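Diacylglycerol kinase (Bacillus anthracis, PDB 3S40) probably transfers the gamma-phosphate of ATP to diacylglycerol or a related lipid, giving phosphatidic acid or its counterpart. Local coordinates at residues A61-D73 with I88-D102. Numbering follows the deposited sequence.
Sequences ASKVDLIIVFGGD and IRPTLAIIPGGTCND
Asp73 reaches over from the start of helix 73-83 and, with both carboxylate oxygens, grips the end of the loop after strand 91-96 and the first residue of helix 102-106. Asn101 N donates to Asp73 OD1 at 2.9 Å and Asp102 N to Asp73 OD2 at 3.0 Å, each on the syn side and slightly out of the carboxylate plane. Asp73 keeps CG anti to its carbonyl carbon and beside its backbone N (chi1 -56°), which brings the carboxylate up to the two successive amides. Nearby, Asn101 OD1 accepts Gly98 N in the carbonyl plane, on a lone pair, and a water bridges Asn101 OD1 to Gly71 O.

Before these loops the strands 66-71 and 91-96 run parallel, 20° apart, joined by a ladder from Ile67 N to Thr91 O (2.8 Å, 170°) through to Gly71 N and Ile95 O. A weak bond from Gly97 N to Gly71 O (3.1 Å) continues it. The glycines bring the two chains very close, with Gly72 CA 3.5 Å from Gly98 N.

Apolar contacts flank the ladder. The Pro90 ring sets CG against Ile67 CG1 at 3.7 Å, and Val69 meets Ile94 on the face covered by helix 73-83. Opposite, Ile95 CG2 packs on Phe70 CD1 (3.7 Å), and helix 113-120 covers Ile95.

This beta-alpha-beta unit carries the family's glycine-rich GGDGT signature, probably part of the nucleotide site; Asp73's two bonds probably fix how the glycine-rich loops lie together.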
loop_
_atom_site.group_PDB
_atom_site.type_symbol
_atom_site.label_atom_id
_atom_site.label_comp_id
_atom_site.label_asym_id
_atom_site.label_seq_id
_atom_site.Cartn_x
_atom_site.Cartn_y
_atom_site.Cartn_z
ATOM N N ALA A 61 8.987 13.308 11.976
ATOM C CA ALA A 61 8.372 13.877 10.770
ATOM C C ALA A 61 8.782 15.325 10.463
ATOM O O ALA A 61 9.050 15.651 9.325
ATOM C CB ALA A 61 6.855 13.727 10.817
ATOM N N SER A 62 8.859 16.189 11.470
ATOM C CA SER A 62 9.248 17.573 11.226
ATOM C C SER A 62 10.757 17.782 11.333
ATOM O O SER A 62 11.247 18.896 11.169
ATOM C CB SER A 62 8.537 18.523 12.197
ATOM O OG SER A 62 9.074 18.399 13.506
ATOM N N LYS A 63 11.497 16.723 11.606
ATOM C CA LYS A 63 12.926 16.884 11.839
ATOM C C LYS A 63 13.811 16.307 10.746
ATOM O O LYS A 63 14.980 16.671 10.659
ATOM C CB LYS A 63 13.322 16.291 13.199
ATOM C CG LYS A 63 12.457 16.782 14.344
ATOM C CD LYS A 63 13.044 16.421 15.712
ATOM C CE LYS A 63 12.967 14.926 16.005
ATOM N NZ LYS A 63 13.333 14.613 17.424
ATOM N N VAL A 64 13.275 15.402 9.925
ATOM C CA VAL A 64 14.076 14.796 8.863
ATOM C C VAL A 64 13.449 15.001 7.499
ATOM O O VAL A 64 12.285 15.354 7.394
ATOM C CB VAL A 64 14.304 13.264 9.065
ATOM C CG1 VAL A 64 15.254 12.994 10.257
ATOM C CG2 VAL A 64 12.976 12.518 9.241
ATOM N N ASP A 65 14.224 14.735 6.459
ATOM C CA ASP A 65 13.781 14.921 5.081
ATOM C C ASP A 65 13.376 13.608 4.445
ATOM O O ASP A 65 12.617 13.597 3.490
ATOM C CB ASP A 65 14.890 15.577 4.253
ATOM C CG ASP A 65 15.409 16.850 4.911
ATOM O OD1 ASP A 65 14.651 17.845 4.946
ATOM O OD2 ASP A 65 16.552 16.845 5.420
ATOM N N LEU A 66 13.879 12.509 4.992
ATOM C CA LEU A 66 13.624 11.190 4.440
ATOM C C LEU A 66 13.466 10.216 5.588
ATOM O O LEU A 66 14.300 10.194 6.513
ATOM C CB LEU A 66 14.808 10.766 3.559
ATOM C CG LEU A 66 14.756 9.355 2.958
ATOM C CD1 LEU A 66 13.493 9.163 2.063
ATOM C CD2 LEU A 66 16.036 9.043 2.170
ATOM N N ILE A 67 12.395 9.439 5.554
ATOM C CA ILE A 67 12.210 8.325 6.484
ATOM C C ILE A 67 12.272 7.005 5.717
ATOM O O ILE A 67 11.520 6.789 4.769
ATOM C CB ILE A 67 10.877 8.414 7.267
ATOM C CG1 ILE A 67 10.887 9.641 8.199
ATOM C CG2 ILE A 67 10.639 7.138 8.079
ATOM C CD1 ILE A 67 9.742 9.695 9.190
ATOM N N ILE A 68 13.203 6.139 6.103
ATOM C CA ILE A 68 13.344 4.834 5.471
ATOM C C ILE A 68 12.808 3.791 6.421
ATOM O O ILE A 68 13.111 3.827 7.613
ATOM C CB ILE A 68 14.814 4.518 5.171
ATOM C CG1 ILE A 68 15.436 5.676 4.386
ATOM C CG2 ILE A 68 14.949 3.162 4.447
ATOM C CD1 ILE A 68 16.929 5.517 4.152
ATOM N N VAL A 69 11.989 2.875 5.925
ATOM C CA VAL A 69 11.512 1.789 6.793
ATOM C C VAL A 69 12.009 0.431 6.307
ATOM O O VAL A 69 11.769 0.056 5.168
ATOM C CB VAL A 69 9.973 1.819 6.926
ATOM C CG1 VAL A 69 9.324 1.868 5.557
ATOM C CG2 VAL A 69 9.480 0.637 7.751
ATOM N N PHE A 70 12.750 -0.283 7.159
ATOM C CA PHE A 70 13.113 -1.664 6.882
ATOM C C PHE A 70 12.147 -2.585 7.593
ATOM O O PHE A 70 12.181 -2.696 8.813
ATOM C CB PHE A 70 14.536 -1.980 7.339
ATOM C CG PHE A 70 14.911 -3.443 7.175
ATOM C CD1 PHE A 70 14.622 -4.122 6.004
ATOM C CD2 PHE A 70 15.580 -4.126 8.185
ATOM C CE1 PHE A 70 14.971 -5.472 5.839
ATOM C CE2 PHE A 70 15.941 -5.472 8.027
ATOM C CZ PHE A 70 15.632 -6.146 6.860
ATOM N N GLY A 71 11.275 -3.243 6.839
ATOM C CA GLY A 71 10.315 -4.148 7.449
ATOM C C GLY A 71 9.212 -4.605 6.516
ATOM O O GLY A 71 9.137 -4.176 5.362
ATOM N N GLY A 72 8.342 -5.471 7.025
ATOM C CA GLY A 72 7.218 -5.962 6.243
ATOM C C GLY A 72 6.050 -4.999 6.095
ATOM O O GLY A 72 6.129 -3.811 6.444
ATOM N N ASP A 73 4.951 -5.524 5.563
ATOM C CA ASP A 73 3.756 -4.730 5.292
ATOM C C ASP A 73 3.166 -4.112 6.556
ATOM O O ASP A 73 2.674 -2.992 6.532
ATOM C CB ASP A 73 2.710 -5.580 4.557
ATOM C CG ASP A 73 3.256 -6.192 3.264
ATOM O OD1 ASP A 73 4.046 -7.168 3.342
ATOM O OD2 ASP A 73 2.896 -5.696 2.176
ATOM N N ILE A 88 3.170 17.991 8.140
ATOM C CA ILE A 88 4.475 17.899 7.521
ATOM C C ILE A 88 4.888 16.431 7.390
ATOM O O ILE A 88 4.930 15.701 8.379
ATOM C CB ILE A 88 5.497 18.701 8.309
ATOM C CG1 ILE A 88 5.068 20.171 8.338
ATOM C CG2 ILE A 88 6.887 18.534 7.700
ATOM C CD1 ILE A 88 5.976 21.046 9.160
ATOM N N ARG A 89 5.161 16.011 6.155
ATOM C CA ARG A 89 5.427 14.614 5.838
ATOM C C ARG A 89 6.662 14.475 4.954
ATOM O O ARG A 89 6.630 14.797 3.773
ATOM C CB ARG A 89 4.232 13.997 5.123
ATOM C CG ARG A 89 2.916 14.197 5.853
ATOM C CD ARG A 89 1.749 13.638 5.044
ATOM N NE ARG A 89 1.588 14.314 3.760
ATOM C CZ ARG A 89 1.026 15.510 3.595
ATOM N NH1 ARG A 89 0.582 16.207 4.632
ATOM N NH2 ARG A 89 0.931 16.029 2.378
ATOM N N PRO A 90 7.761 13.978 5.527
ATOM C CA PRO A 90 8.955 13.738 4.706
ATOM C C PRO A 90 8.716 12.665 3.633
ATOM O O PRO A 90 7.790 11.864 3.713
ATOM C CB PRO A 90 9.989 13.216 5.718
ATOM C CG PRO A 90 9.176 12.648 6.837
ATOM C CD PRO A 90 7.898 13.475 6.904
ATOM N N THR A 91 9.593 12.657 2.645
ATOM C CA THR A 91 9.722 11.545 1.727
ATOM C C THR A 91 9.899 10.226 2.464
ATOM O O THR A 91 10.620 10.135 3.482
ATOM C CB THR A 91 10.895 11.774 0.787
ATOM O OG1 THR A 91 10.666 12.990 0.068
ATOM C CG2 THR A 91 11.054 10.600 -0.238
ATOM N N LEU A 92 9.228 9.204 1.949
ATOM C CA LEU A 92 9.274 7.870 2.548
ATOM C C LEU A 92 9.928 6.868 1.582
ATOM O O LEU A 92 9.798 6.993 0.356
ATOM C CB LEU A 92 7.851 7.433 2.935
ATOM C CG LEU A 92 7.606 6.146 3.723
ATOM C CD1 LEU A 92 8.243 6.210 5.112
ATOM C CD2 LEU A 92 6.104 5.879 3.835
ATOM N N ALA A 93 10.643 5.893 2.135
ATOM C CA ALA A 93 11.268 4.828 1.351
ATOM C C ALA A 93 11.099 3.511 2.090
ATOM O O ALA A 93 10.964 3.494 3.313
ATOM C CB ALA A 93 12.731 5.123 1.091
ATOM N N ILE A 94 11.079 2.412 1.344
ATOM C CA ILE A 94 10.843 1.091 1.924
ATOM C C ILE A 94 11.975 0.170 1.545
ATOM O O ILE A 94 12.359 0.113 0.390
ATOM C CB ILE A 94 9.530 0.459 1.367
ATOM C CG1 ILE A 94 8.324 1.350 1.686
ATOM C CG2 ILE A 94 9.331 -0.962 1.912
ATOM C CD1 ILE A 94 7.055 0.895 0.982
ATOM N N ILE A 95 12.521 -0.536 2.523
ATOM C CA ILE A 95 13.368 -1.667 2.227
ATOM C C ILE A 95 12.559 -2.849 2.664
ATOM O O ILE A 95 12.192 -2.955 3.824
ATOM C CB ILE A 95 14.691 -1.629 2.971
ATOM C CG1 ILE A 95 15.446 -0.352 2.615
ATOM C CG2 ILE A 95 15.523 -2.864 2.596
ATOM C CD1 ILE A 95 16.630 -0.076 3.530
ATOM N N PRO A 96 12.254 -3.740 1.717
ATOM C CA PRO A 96 11.302 -4.838 1.919
ATOM C C PRO A 96 11.842 -5.858 2.921
ATOM O O PRO A 96 12.874 -6.440 2.675
ATOM C CB PRO A 96 11.164 -5.448 0.518
ATOM C CG PRO A 96 12.450 -5.111 -0.164
ATOM C CD PRO A 96 12.893 -3.774 0.398
ATOM N N GLY A 97 11.151 -6.059 4.036
ATOM C CA GLY A 97 11.634 -6.966 5.059
ATOM C C GLY A 97 10.597 -7.982 5.481
ATOM O O GLY A 97 10.748 -8.638 6.511
ATOM N N GLY A 98 9.541 -8.114 4.681
ATOM C CA GLY A 98 8.485 -9.073 4.955
ATOM C C GLY A 98 8.470 -10.119 3.859
ATOM O O GLY A 98 9.464 -10.290 3.153
ATOM N N THR A 99 7.348 -10.814 3.701
ATOM C CA THR A 99 7.226 -11.782 2.616
ATOM C C THR A 99 6.532 -11.176 1.386
ATOM O O THR A 99 6.950 -11.421 0.256
ATOM C CB THR A 99 6.525 -13.075 3.073
ATOM O OG1 THR A 99 5.213 -12.767 3.557
ATOM C CG2 THR A 99 7.329 -13.745 4.187
ATOM N N CYS A 100 5.497 -10.366 1.601
ATOM C CA CYS A 100 4.785 -9.751 0.476
ATOM C C CYS A 100 5.407 -8.452 -0.007
ATOM O O CYS A 100 5.710 -8.306 -1.191
ATOM C CB CYS A 100 3.309 -9.541 0.801
ATOM S SG CYS A 100 2.409 -11.087 0.931
ATOM N N ASN A 101 5.565 -7.498 0.903
ATOM C CA ASN A 101 6.160 -6.222 0.549
ATOM C C ASN A 101 5.402 -5.593 -0.633
ATOM O O ASN A 101 5.995 -5.092 -1.589
ATOM C CB ASN A 101 7.635 -6.452 0.241
ATOM C CG ASN A 101 8.329 -7.217 1.356
ATOM O OD1 ASN A 101 8.279 -6.803 2.520
ATOM N ND2 ASN A 101 8.952 -8.347 1.021
ATOM N N ASP A 102 4.074 -5.637 -0.544
ATOM C CA ASP A 102 3.201 -5.177 -1.615
ATOM C C ASP A 102 3.498 -3.764 -2.074
ATOM O O ASP A 102 3.638 -3.499 -3.282
ATOM C CB ASP A 102 1.742 -5.288 -1.183
ATOM C CG ASP A 102 1.215 -6.700 -1.316
ATOM O OD1 ASP A 102 1.739 -7.425 -2.188
ATOM O OD2 ASP A 102 0.295 -7.077 -0.558
HETATM O O HOH W 1 11.667 15.586 2.045
HETATM O O HOH W 2 7.699 -4.220 3.075
#